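Local structure of protein argonaute (Aquifex aeolicus, 1YVU) at residues Ala5-Arg11 against Ser306-Ala312; Val38-Val42 against Arg216-Lys220; Lys315-Lys319 against Cys656-Ser661. The protein uses short single-stranded DNA guides to bind complementary RNA and, with divalent metal ions, cleaves that target ten nucleotides downstream of the residue paired with the guide's 5' end. All coordinates share one frame; numbering follows the deposited sequence.

Contact 1. Residues Ala5-Arg11 against Ser306-Ala312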
loop_
_atom_site.group_PDB
_atom_site.type_symbol
_atom_site.label_atom_id
_atom_site.label_comp_id
_atom_site.label_asym_id
_atom_site.label_seq_id
_atom_site.Cartn_x
_atom_site.Cartn_y
_atom_site.Cartn_z
ATOM N N ALA A 5 -22.487 -10.991 1.962
ATOM C CA ALA A 5 -21.259 -10.166 2.132
ATOM C C ALA A 5 -21.386 -8.661 2.460
ATOM O O ALA A 5 -21.677 -7.836 1.577
ATOM C CB ALA A 5 -20.290 -10.384 0.981
ATOM N N LEU A 6 -21.108 -8.314 3.723
ATOM C CA LEU A 6 -21.210 -6.941 4.207
ATOM C C LEU A 6 -19.917 -6.152 4.103
ATOM O O LEU A 6 -18.843 -6.737 4.107
ATOM C CB LEU A 6 -21.670 -6.922 5.665
ATOM C CG LEU A 6 -22.952 -7.608 6.090
ATOM C CD1 LEU A 6 -23.248 -7.197 7.519
ATOM C CD2 LEU A 6 -24.059 -7.179 5.222
ATOM N N LEU A 7 -20.046 -4.821 3.999
ATOM C CA LEU A 7 -18.919 -3.891 3.913
ATOM C C LEU A 7 -19.127 -2.659 4.800
ATOM O O LEU A 7 -20.273 -2.215 4.997
ATOM C CB LEU A 7 -18.721 -3.358 2.493
ATOM C CG LEU A 7 -18.271 -4.166 1.278
ATOM C CD1 LEU A 7 -19.469 -4.384 0.377
ATOM C CD2 LEU A 7 -17.211 -3.459 0.492
ATOM N N ASN A 8 -17.985 -2.018 5.123
ATOM C CA ASN A 8 -17.814 -0.781 5.920
ATOM C C ASN A 8 -18.493 0.410 5.285
ATOM O O ASN A 8 -18.038 1.551 5.496
ATOM C CB ASN A 8 -16.347 -0.330 5.876
ATOM C CG ASN A 8 -15.423 -1.236 6.564
ATOM O OD1 ASN A 8 -15.156 -1.077 7.750
ATOM N ND2 ASN A 8 -14.859 -2.157 5.815
ATOM N N LEU A 9 -19.463 0.170 4.406
ATOM C CA LEU A 9 -20.139 1.255 3.688
ATOM C C LEU A 9 -21.552 1.474 4.137
ATOM O O LEU A 9 -22.310 0.534 4.216
ATOM C CB LEU A 9 -20.097 0.993 2.186
ATOM C CG LEU A 9 -18.704 0.755 1.592
ATOM C CD1 LEU A 9 -18.775 0.036 0.286
ATOM C CD2 LEU A 9 -17.985 2.046 1.468
ATOM N N TYR A 10 -21.885 2.711 4.482
ATOM C CA TYR A 10 -23.218 3.054 4.953
ATOM C C TYR A 10 -23.703 4.314 4.255
ATOM O O TYR A 10 -22.986 5.326 4.276
ATOM C CB TYR A 10 -23.169 3.379 6.443
ATOM C CG TYR A 10 -22.555 2.330 7.314
ATOM C CD1 TYR A 10 -21.159 2.318 7.564
ATOM C CD2 TYR A 10 -23.349 1.307 7.853
ATOM C CE1 TYR A 10 -20.568 1.268 8.332
ATOM C CE2 TYR A 10 -22.785 0.273 8.626
ATOM C CZ TYR A 10 -21.394 0.247 8.852
ATOM O OH TYR A 10 -20.845 -0.823 9.522
ATOM N N ARG A 11 -24.954 4.295 3.755
ATOM C CA ARG A 11 -25.560 5.450 3.071
ATOM C C ARG A 11 -25.606 6.602 4.022
ATOM O O ARG A 11 -26.077 6.462 5.130
ATOM C CB ARG A 11 -26.975 5.178 2.560
ATOM C CG ARG A 11 -26.992 4.278 1.361
ATOM C CD ARG A 11 -28.316 4.240 0.597
ATOM N NE ARG A 11 -28.157 3.474 -0.651
ATOM C CZ ARG A 11 -29.138 2.884 -1.336
ATOM N NH1 ARG A 11 -30.397 2.959 -0.915
ATOM N NH2 ARG A 11 -28.849 2.193 -2.440
ATOM N N SER A 306 -26.878 5.420 7.561
ATOM C CA SER A 306 -27.598 4.161 7.549
ATOM C C SER A 306 -26.972 3.157 8.546
ATOM O O SER A 306 -25.743 3.057 8.643
ATOM C CB SER A 306 -27.568 3.567 6.127
ATOM O OG SER A 306 -28.554 2.545 5.943
ATOM N N PRO A 307 -27.811 2.516 9.405
ATOM C CA PRO A 307 -27.345 1.521 10.395
ATOM C C PRO A 307 -26.947 0.221 9.682
ATOM O O PRO A 307 -26.211 -0.606 10.221
ATOM C CB PRO A 307 -28.596 1.291 11.245
ATOM C CG PRO A 307 -29.284 2.625 11.190
ATOM C CD PRO A 307 -29.197 2.924 9.719
ATOM N N GLU A 308 -27.436 0.094 8.454
ATOM C CA GLU A 308 -27.208 -1.054 7.608
ATOM C C GLU A 308 -26.055 -0.929 6.586
ATOM O O GLU A 308 -26.017 -0.009 5.750
ATOM C CB GLU A 308 -28.522 -1.439 6.921
ATOM C CG GLU A 308 -29.575 -2.012 7.880
ATOM C CD GLU A 308 -30.166 -3.330 7.405
ATOM O OE1 GLU A 308 -30.959 -3.312 6.432
ATOM O OE2 GLU A 308 -29.837 -4.382 7.998
ATOM N N GLU A 309 -25.147 -1.913 6.643
ATOM C CA GLU A 309 -23.980 -2.033 5.773
ATOM C C GLU A 309 -24.429 -2.203 4.355
ATOM O O GLU A 309 -25.560 -2.607 4.131
ATOM C CB GLU A 309 -23.171 -3.274 6.142
ATOM C CG GLU A 309 -22.331 -3.194 7.416
ATOM C CD GLU A 309 -23.118 -3.232 8.728
ATOM O OE1 GLU A 309 -24.284 -3.715 8.768
ATOM O OE2 GLU A 309 -22.533 -2.775 9.739
ATOM N N GLU A 310 -23.568 -1.871 3.398
ATOM C CA GLU A 310 -23.925 -2.054 2.008
ATOM C C GLU A 310 -23.414 -3.433 1.643
ATOM O O GLU A 310 -22.295 -3.817 2.007
ATOM C CB GLU A 310 -23.321 -0.974 1.114
ATOM C CG GLU A 310 -23.875 0.446 1.335
ATOM C CD GLU A 310 -25.349 0.646 0.927
ATOM O OE1 GLU A 310 -25.660 0.546 -0.292
ATOM O OE2 GLU A 310 -26.186 0.943 1.829
ATOM N N ARG A 311 -24.306 -4.225 1.056
ATOM C CA ARG A 311 -23.985 -5.582 0.650
ATOM C C ARG A 311 -23.324 -5.585 -0.701
ATOM O O ARG A 311 -23.605 -4.717 -1.529
ATOM C CB ARG A 311 -25.251 -6.432 0.617
ATOM C CG ARG A 311 -25.687 -6.916 1.990
ATOM C CD ARG A 311 -27.010 -6.315 2.471
ATOM N NE ARG A 311 -26.961 -5.951 3.892
ATOM C CZ ARG A 311 -27.535 -6.625 4.889
ATOM N NH1 ARG A 311 -28.230 -7.740 4.662
ATOM N NH2 ARG A 311 -27.377 -6.188 6.137
ATOM N N ALA A 312 -22.438 -6.558 -0.909
ATOM C CA ALA A 312 -21.719 -6.730 -2.179
ATOM C C ALA A 312 -22.672 -7.117 -3.289
ATOM O O ALA A 312 -23.755 -7.631 -3.013
ATOM C CB ALA A 312 -20.666 -7.800 -2.040
#
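Ala5 and Ala312 at one end, Arg11 and Ser306 at the other, bracket two antiparallel chains with good backbone bonds. Ala312 N donates to Ala5 O at 2.9 Å, and Ser306 N reaches Arg11 O at 2.8 Å. Between them the ladder is poorer: Leu7 N to Glu310 O and Glu310 N to Leu9 O are both weak, and Leu6 faces Arg311 as a non-hydrogen-bonded pair.

The side chains add a polar bond of their own. Tyr10 OH gives its proton to Glu309 OE2 at 2.6 Å, meeting the anti side of the carboxylate, 27° out of its plane. The two side chains run alongside each other in the same direction, their flat groups turned 68° apart. A bend at chi2 (73°) folds the Glu309 carboxylate back to the tyrosine, while OE1 pairs with Arg288 of helix 280-299. A phenylalanine in place of Tyr10 would probably leave Glu309 OE2 without its hydroxyl donor, and the carboxylate held by Arg288 alone among the partners described.

Charge acts more loosely between Arg11 and Glu310. Arg11 NE lies 3.9 Å from Glu310 OE1, which is well out of the guanidinium plane, so the attraction is electrostatic and long; Arg11 also makes a cation-pi contact with Tyr152.

Leu6 CD2 sits over one face of the Arg311 guanidinium, 3.4 Å from NE, a surface that a methyl can cover without competing for N-H groups. Carbon packing adds to this. Two small residues let Ala5 CB come within 4.0 Å of Ala312 CB. Leu9 CB lies against the methylenes of Glu310.

With Phe607 bonded to Leu6 on its other side and Leu155 to Tyr10, the pairing is that of an interrupted antiparallel beta ladder, by which the N-terminal strands join linker L2.

Contact 2. Residues Val38-Val42 against Arg216-Lys220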
loop_
_atom_site.group_PDB
_atom_site.type_symbol
_atom_site.label_atom_id
_atom_site.label_comp_id
_atom_site.label_asym_id
_atom_site.label_seq_id
_atom_site.Cartn_x
_atom_site.Cartn_y
_atom_site.Cartn_z
ATOM N N VAL A 38 -5.976 25.731 3.111
ATOM C CA VAL A 38 -6.725 26.951 3.377
ATOM C C VAL A 38 -8.054 26.609 3.973
ATOM O O VAL A 38 -8.453 27.203 4.964
ATOM C CB VAL A 38 -6.944 27.769 2.105
ATOM C CG1 VAL A 38 -7.775 29.047 2.403
ATOM C CG2 VAL A 38 -5.595 28.148 1.509
ATOM N N ARG A 39 -8.714 25.634 3.348
ATOM C CA ARG A 39 -10.019 25.108 3.754
ATOM C C ARG A 39 -9.966 24.651 5.222
ATOM O O ARG A 39 -10.936 24.829 5.976
ATOM C CB ARG A 39 -10.427 23.980 2.785
ATOM C CG ARG A 39 -11.551 23.031 3.225
ATOM C CD ARG A 39 -10.968 21.630 3.358
ATOM N NE ARG A 39 -11.747 20.686 4.155
ATOM C CZ ARG A 39 -12.062 20.822 5.445
ATOM N NH1 ARG A 39 -11.706 21.885 6.150
ATOM N NH2 ARG A 39 -12.637 19.810 6.072
ATOM N N TRP A 40 -8.793 24.154 5.630
ATOM C CA TRP A 40 -8.570 23.698 6.990
ATOM C C TRP A 40 -8.537 24.915 7.910
ATOM O O TRP A 40 -9.191 24.934 8.964
ATOM C CB TRP A 40 -7.263 22.876 7.064
ATOM C CG TRP A 40 -6.811 22.505 8.464
ATOM C CD1 TRP A 40 -5.719 23.008 9.123
ATOM C CD2 TRP A 40 -7.485 21.648 9.405
ATOM N NE1 TRP A 40 -5.682 22.540 10.418
ATOM C CE2 TRP A 40 -6.750 21.704 10.621
ATOM C CE3 TRP A 40 -8.647 20.842 9.351
ATOM C CZ2 TRP A 40 -7.143 20.980 11.781
ATOM C CZ3 TRP A 40 -9.037 20.118 10.513
ATOM C CH2 TRP A 40 -8.280 20.199 11.707
ATOM N N ARG A 41 -7.850 25.956 7.438
ATOM C CA ARG A 41 -7.681 27.208 8.166
ATOM C C ARG A 41 -8.931 28.062 8.226
ATOM O O ARG A 41 -9.137 28.745 9.244
ATOM C CB ARG A 41 -6.507 27.979 7.596
ATOM C CG ARG A 41 -5.199 27.225 7.773
ATOM C CD ARG A 41 -4.026 27.967 7.141
ATOM N NE ARG A 41 -2.700 27.458 7.521
ATOM C CZ ARG A 41 -2.193 27.469 8.758
ATOM N NH1 ARG A 41 -2.892 27.936 9.797
ATOM N NH2 ARG A 41 -0.919 27.146 8.936
ATOM N N VAL A 42 -9.788 27.955 7.185
ATOM C CA VAL A 42 -11.079 28.686 7.114
ATOM C C VAL A 42 -11.937 28.108 8.212
ATOM O O VAL A 42 -12.623 28.823 8.887
ATOM C CB VAL A 42 -11.909 28.483 5.817
ATOM C CG1 VAL A 42 -13.099 29.473 5.785
ATOM C CG2 VAL A 42 -11.094 28.674 4.599
ATOM N N ARG A 216 3.200 29.650 12.242
ATOM C CA ARG A 216 2.963 28.881 11.019
ATOM C C ARG A 216 2.438 27.485 11.276
ATOM O O ARG A 216 2.325 26.684 10.337
ATOM C CB ARG A 216 4.237 28.772 10.185
ATOM C CG ARG A 216 4.678 30.057 9.534
ATOM C CD ARG A 216 6.005 29.833 8.867
ATOM N NE ARG A 216 6.740 31.078 8.663
ATOM C CZ ARG A 216 8.001 31.131 8.258
ATOM N NH1 ARG A 216 8.653 29.996 8.017
ATOM N NH2 ARG A 216 8.599 32.308 8.087
ATOM N N SER A 217 2.121 27.186 12.533
ATOM C CA SER A 217 1.614 25.857 12.856
ATOM C C SER A 217 0.110 25.677 12.634
ATOM O O SER A 217 -0.731 26.453 13.119
ATOM C CB SER A 217 2.086 25.388 14.236
ATOM O OG SER A 217 1.812 26.337 15.237
ATOM N N THR A 218 -0.188 24.681 11.805
ATOM C CA THR A 218 -1.542 24.308 11.400
ATOM C C THR A 218 -2.499 23.782 12.478
ATOM O O THR A 218 -3.707 24.061 12.413
ATOM C CB THR A 218 -1.468 23.254 10.320
ATOM O OG1 THR A 218 -0.300 22.458 10.535
ATOM C CG2 THR A 218 -1.409 23.881 8.962
ATOM N N HIS A 219 -1.969 22.979 13.413
ATOM C CA HIS A 219 -2.747 22.379 14.505
ATOM C C HIS A 219 -2.344 22.933 15.862
ATOM O O HIS A 219 -1.309 23.577 15.984
ATOM C CB HIS A 219 -2.558 20.866 14.529
ATOM C CG HIS A 219 -3.218 20.132 13.397
ATOM N ND1 HIS A 219 -4.278 19.260 13.595
ATOM C CD2 HIS A 219 -2.924 20.060 12.080
ATOM C CE1 HIS A 219 -4.591 18.686 12.452
ATOM N NE2 HIS A 219 -3.789 19.156 11.513
ATOM N N LYS A 220 -3.146 22.615 16.878
ATOM C CA LYS A 220 -2.969 23.063 18.271
ATOM C C LYS A 220 -1.801 22.431 19.048
ATOM O O LYS A 220 -1.060 23.153 19.727
ATOM C CB LYS A 220 -4.277 22.850 19.037
ATOM C CG LYS A 220 -4.350 23.468 20.423
ATOM C CD LYS A 220 -5.537 22.878 21.160
ATOM C CE LYS A 220 -5.786 23.560 22.491
ATOM N NZ LYS A 220 -7.023 23.030 23.129
#
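Trp40 and Arg41, neighbours on helix 32-46 of the N-terminal domain, reach out to Thr218 and His219 in the loop between two PAZ helices, so this is a helix-to-loop contact between two domains. The two side chains divide the loop between them.

Trp40 points toward it, CG anti to the backbone N (chi1 172°), which carries the indole out to the loop with its N-H directed at the backbone. The indole and the His219 imidazole form an offset stack: the planes are inclined by 29° and the centroid of the six-membered ring is 4.8 Å from that of the imidazole. The overlap is partial, since Trp40 CZ2 lies over the histidine face but near its rim, 3.5 Å from His219 CE1. Tryptophan suits the place because its broad ring can stack while its nitrogen serves the backbone. Histidine supplies a flat partner, and its other neighbours include Ile190.

Arg41 extends from CG to NE and crosses Thr218 at about a right angle. Its guanidinium presents a face to the threonine methyl, with Arg41 NH2 3.3 Å from Thr218 CG2; the short threonine branch brings its methyl onto the flat group. In its plane, at the edge, the same group looks toward the Arg216 carbonyl, where Arg41 NH2 and Arg216 O are 3.6 Å apart. The loop has further ties: Ser217 OG bonds back to Met214 O, and the Arg216 side chain forms a salt bridge with Glu76 of the N-terminal domain. Asn74 lies against both Arg41 and Thr218.

The indole N-H makes the one hydrogen bond between the segments: Trp40 NE1 to Thr218 O, 3.2 Å long, with the donor 56° above the carbonyl plane although the oxygen is close to the indole plane.

Contact 3. Residues Lys315-Lys319 against Cys656-Ser661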
loop_
_atom_site.group_PDB
_atom_site.type_symbol
_atom_site.label_atom_id
_atom_site.label_comp_id
_atom_site.label_asym_id
_atom_site.label_seq_id
_atom_site.Cartn_x
_atom_site.Cartn_y
_atom_site.Cartn_z
ATOM N N LYS A 315 -20.461 -12.554 -7.134
ATOM C CA LYS A 315 -19.189 -13.158 -7.469
ATOM C C LYS A 315 -18.997 -12.952 -8.968
ATOM O O LYS A 315 -19.930 -13.087 -9.760
ATOM C CB LYS A 315 -19.123 -14.643 -7.107
ATOM C CG LYS A 315 -17.690 -15.136 -7.149
ATOM C CD LYS A 315 -17.523 -16.635 -7.209
ATOM C CE LYS A 315 -16.116 -16.948 -7.752
ATOM N NZ LYS A 315 -15.643 -18.359 -7.572
ATOM N N LEU A 316 -17.795 -12.527 -9.325
ATOM C CA LEU A 316 -17.426 -12.297 -10.705
ATOM C C LEU A 316 -16.614 -13.507 -11.132
ATOM O O LEU A 316 -15.568 -13.792 -10.569
ATOM C CB LEU A 316 -16.581 -11.024 -10.794
ATOM C CG LEU A 316 -16.556 -10.221 -12.090
ATOM C CD1 LEU A 316 -17.925 -9.650 -12.427
ATOM C CD2 LEU A 316 -15.595 -9.110 -11.900
ATOM N N ASN A 317 -17.149 -14.289 -12.057
ATOM C CA ASN A 317 -16.410 -15.446 -12.536
ATOM C C ASN A 317 -15.321 -14.934 -13.445
ATOM O O ASN A 317 -15.406 -13.843 -14.034
ATOM C CB ASN A 317 -17.302 -16.474 -13.247
ATOM C CG ASN A 317 -18.173 -17.265 -12.268
ATOM O OD1 ASN A 317 -17.674 -18.090 -11.497
ATOM N ND2 ASN A 317 -19.480 -17.001 -12.291
ATOM N N PHE A 318 -14.231 -15.667 -13.418
ATOM C CA PHE A 318 -13.083 -15.329 -14.209
ATOM C C PHE A 318 -12.572 -16.613 -14.833
ATOM O O PHE A 318 -12.933 -17.698 -14.369
ATOM C CB PHE A 318 -12.035 -14.652 -13.321
ATOM C CG PHE A 318 -11.628 -15.461 -12.105
ATOM C CD1 PHE A 318 -10.496 -16.306 -12.145
ATOM C CD2 PHE A 318 -12.348 -15.365 -10.906
ATOM C CE1 PHE A 318 -10.090 -17.041 -11.008
ATOM C CE2 PHE A 318 -11.946 -16.097 -9.767
ATOM C CZ PHE A 318 -10.814 -16.937 -9.831
ATOM N N LYS A 319 -11.730 -16.482 -15.857
ATOM C CA LYS A 319 -11.151 -17.628 -16.537
ATOM C C LYS A 319 -9.960 -18.190 -15.731
ATOM O O LYS A 319 -8.842 -17.683 -15.793
ATOM C CB LYS A 319 -10.730 -17.235 -17.941
ATOM C CG LYS A 319 -11.823 -16.666 -18.833
ATOM C CD LYS A 319 -12.901 -17.696 -19.208
ATOM C CE LYS A 319 -13.926 -17.103 -20.203
ATOM N NZ LYS A 319 -14.997 -18.054 -20.681
ATOM N N CYS A 656 -11.610 -6.528 -14.226
ATOM C CA CYS A 656 -11.528 -7.142 -12.901
ATOM C C CYS A 656 -11.314 -8.636 -13.011
ATOM O O CYS A 656 -10.505 -9.195 -12.285
ATOM C CB CYS A 656 -12.784 -6.864 -12.090
ATOM S SG CYS A 656 -12.967 -5.166 -11.481
ATOM N N SER A 657 -11.996 -9.257 -13.973
ATOM C CA SER A 657 -11.881 -10.691 -14.243
ATOM C C SER A 657 -10.448 -11.044 -14.691
ATOM O O SER A 657 -9.898 -12.071 -14.287
ATOM C CB SER A 657 -12.911 -11.107 -15.307
ATOM O OG SER A 657 -12.543 -12.288 -16.010
ATOM N N GLN A 658 -9.841 -10.157 -15.474
ATOM C CA GLN A 658 -8.472 -10.352 -15.967
ATOM C C GLN A 658 -7.455 -10.208 -14.828
ATOM O O GLN A 658 -6.393 -10.787 -14.865
ATOM C CB GLN A 658 -8.153 -9.303 -17.018
ATOM C CG GLN A 658 -9.177 -9.198 -18.115
ATOM C CD GLN A 658 -8.920 -8.070 -19.087
ATOM O OE1 GLN A 658 -8.440 -6.986 -18.723
ATOM N NE2 GLN A 658 -9.238 -8.326 -20.349
ATOM N N ILE A 659 -7.796 -9.399 -13.827
ATOM C CA ILE A 659 -6.950 -9.167 -12.664
ATOM C C ILE A 659 -6.955 -10.436 -11.855
ATOM O O ILE A 659 -5.895 -10.938 -11.483
ATOM C CB ILE A 659 -7.512 -7.984 -11.872
ATOM C CG1 ILE A 659 -6.779 -6.744 -12.309
ATOM C CG2 ILE A 659 -7.508 -8.204 -10.314
ATOM C CD1 ILE A 659 -7.483 -5.539 -11.943
ATOM N N LEU A 660 -8.170 -10.957 -11.655
ATOM C CA LEU A 660 -8.447 -12.186 -10.922
ATOM C C LEU A 660 -7.787 -13.377 -11.566
ATOM O O LEU A 660 -7.249 -14.227 -10.866
ATOM C CB LEU A 660 -9.929 -12.432 -10.878
ATOM C CG LEU A 660 -10.702 -11.679 -9.833
ATOM C CD1 LEU A 660 -12.172 -11.900 -10.031
ATOM C CD2 LEU A 660 -10.275 -12.205 -8.494
ATOM N N SER A 661 -7.768 -13.406 -12.901
ATOM C CA SER A 661 -7.131 -14.510 -13.616
ATOM C C SER A 661 -5.621 -14.444 -13.488
ATOM O O SER A 661 -4.995 -15.461 -13.266
ATOM C CB SER A 661 -7.551 -14.528 -15.078
ATOM O OG SER A 661 -8.932 -14.852 -15.191
#
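Phe318 lays its ring across the side of helix 652-661, with Leu660 over one face. Leu660 CB stands 4.0 Å from the ring centroid, 24° off the normal, a CH-pi contact, while its CD1 meets Phe318 CD2 at 3.6 Å. The ring comes there because CG lies between the backbone N and the carbonyl carbon (chi1 55°), which swings it over the helix; a flat aromatic suits the broad flank of the leucine. Ser661 OG lies near the ring plane, at the edge by CD1.

A turn further toward the N terminus of the helix, Leu316 CD2 touches Cys656 CB at 3.6 Å, one apolar group against another. At the other end Ser661 OG is 2.9 Å from Lys319 O and 3.1 Å from Ser657 O, so its single proton has two acceptors in reach, one in the linker and one in its own helix. A small hydroxyl side chain fits so close to the backbone.

Further out, Leu316 is bonded through its backbone to Gly615, and Lys614 packs on both Phe318 and Leu660. On the sheet side Cys656 packs on Val625 and Leu627 of strand 624-627, and Ser657 OG makes a weak hydrogen bond to Glu492. This is linker L2 lying against a helix and the PIWI box of the RNase H-fold PIWI domain.

In the fold
From the N terminus the chain enters contact 1 almost at once, at residues 5-11. It then traverses the N-terminal domain, where helix 32-46 opens contact 2, closed at 216-220 in the PAZ domain. Contact 2 is therefore nested inside the long loop that 306-312 closes when linker L2 returns to the first strands. Three residues later the same linker opens contact 3, whose loop runs through the Mid domain and closes on PIWI helix 652-661, in series with the other two. Contacts 1 and 3 have centres about 23 Å apart, whereas contacts 2 and 3 lie about 45 Å apart between centres, on opposite sides of the chain's centre.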